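Local coordinates for protein leucine aminopeptidase 2, chloroplastic (Streptomyces sp. BC16019, PDB 5LHJ) that is a metalloaminopeptidase of the M17 family that takes part in bottromycin maturation and probably removes N-terminal amino acids from peptides, at residues V59-P62 with G63-V66. Sequence-based numbering, arbitrary orientation.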
loop_
_atom_site.group_PDB
_atom_site.type_symbol
_atom_site.label_atom_id
_atom_site.label_comp_id
_atom_site.label_asym_id
_atom_site.label_seq_id
_atom_site.Cartn_x
_atom_site.Cartn_y
_atom_site.Cartn_z
ATOM N N VAL A 59 -38.188 16.709 26.079
ATOM C CA VAL A 59 -39.289 16.149 25.283
ATOM C C VAL A 59 -39.352 14.607 25.381
ATOM O O VAL A 59 -39.949 13.939 24.520
ATOM C CB VAL A 59 -39.217 16.616 23.809
ATOM C CG1 VAL A 59 -39.378 18.132 23.712
ATOM C CG2 VAL A 59 -37.918 16.171 23.146
ATOM N N ALA A 60 -38.754 14.059 26.445
ATOM C CA ALA A 60 -38.734 12.631 26.713
ATOM C C ALA A 60 -38.114 11.756 25.613
ATOM O O ALA A 60 -38.526 10.609 25.448
ATOM C CB ALA A 60 -40.132 12.151 27.064
ATOM N N ARG A 61 -37.107 12.266 24.897
ATOM C CA ARG A 61 -36.340 11.428 23.953
ATOM C C ARG A 61 -35.613 10.351 24.757
ATOM O O ARG A 61 -35.106 10.651 25.827
ATOM C CB ARG A 61 -35.296 12.228 23.168
ATOM C CG ARG A 61 -35.858 13.240 22.190
ATOM C CD ARG A 61 -34.785 13.874 21.290
ATOM N NE ARG A 61 -34.007 14.920 21.978
ATOM C CZ ARG A 61 -32.871 14.726 22.660
ATOM N NH1 ARG A 61 -32.313 13.518 22.771
ATOM N NH2 ARG A 61 -32.273 15.762 23.242
ATOM N N PRO A 62 -35.553 9.102 24.254
ATOM C CA PRO A 62 -34.876 8.041 25.024
ATOM C C PRO A 62 -33.463 8.413 25.456
ATOM O O PRO A 62 -32.654 8.816 24.629
ATOM C CB PRO A 62 -34.856 6.866 24.044
ATOM C CG PRO A 62 -36.090 7.073 23.243
ATOM C CD PRO A 62 -36.162 8.559 23.028
ATOM N N GLY A 63 -33.196 8.334 26.755
ATOM C CA GLY A 63 -31.892 8.719 27.299
ATOM C C GLY A 63 -31.599 10.214 27.459
ATOM O O GLY A 63 -30.524 10.561 27.950
ATOM N N GLN A 64 -32.524 11.099 27.064
ATOM C CA GLN A 64 -32.375 12.535 27.318
ATOM C C GLN A 64 -32.522 12.772 28.810
ATOM O O GLN A 64 -33.461 12.266 29.416
ATOM C CB GLN A 64 -33.451 13.339 26.595
ATOM C CG GLN A 64 -33.370 14.842 26.815
ATOM C CD GLN A 64 -34.510 15.599 26.168
ATOM O OE1 GLN A 64 -35.596 15.057 25.948
ATOM N NE2 GLN A 64 -34.277 16.882 25.885
ATOM N N VAL A 65 -31.622 13.559 29.388
ATOM C CA VAL A 65 -31.667 13.842 30.817
ATOM C C VAL A 65 -31.653 15.341 31.049
ATOM O O VAL A 65 -30.785 16.030 30.528
ATOM C CB VAL A 65 -30.473 13.207 31.547
ATOM C CG1 VAL A 65 -30.482 13.589 33.020
ATOM C CG2 VAL A 65 -30.510 11.697 31.373
ATOM N N VAL A 66 -32.600 15.828 31.851
ATOM C CA VAL A 66 -32.592 17.221 32.325
ATOM C C VAL A 66 -32.691 17.238 33.848
ATOM O O VAL A 66 -33.664 16.734 34.408
ATOM C CB VAL A 66 -33.738 18.035 31.710
ATOM C CG1 VAL A 66 -33.715 19.467 32.235
ATOM C CG2 VAL A 66 -33.618 18.036 30.189
#
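Gln-64 reaches back across the turn it closes and lays its amide against the guanidinium of Arg-61 while its oxygen takes up backbone N-H groups of the preceding loop. The turn is type II, from Arg-61 to Gln-64, with Pro-62 and Gly-63 at its corners; Gly-63 has the positive phi expected at the second corner. Gln-64 N closes it on Arg-61 O at 2.9 Å. From there the glutamine runs out fully extended, CG anti to the backbone N (chi1 180°), which carries OE1 over to the loop. Gln-64 OE1 accepts a nearly straight hydrogen bond from Val-59 N at 3.1 Å, the donor tilted out of the carbonyl plane, and a weak one from Arg-61 N at 3.3 Å. Two backbone donors thus share one side-chain oxygen, and on the other branch NE2 donates a hydrogen bond to Gly-57 O, so the amide is fixed at both ends. Arg-61 crosses the glutamine at about a right angle. Its chain bends at chi3 (-78°), folding the guanidinium over the amide, the two planes stacked 28° apart; Gln-64 CD lies 3.6 Å above the guanidinium plane of Arg-61, towards its rim, and Arg-61 NH2 comes within 3.5 Å of Gln-64 NE2. The turn is on the surface of the N-terminal domain, joining the loop after helix 51-55 to strand 65-69, an outermost strand of the domain's mixed sheet within this chain, antiparallel to strand 76-81.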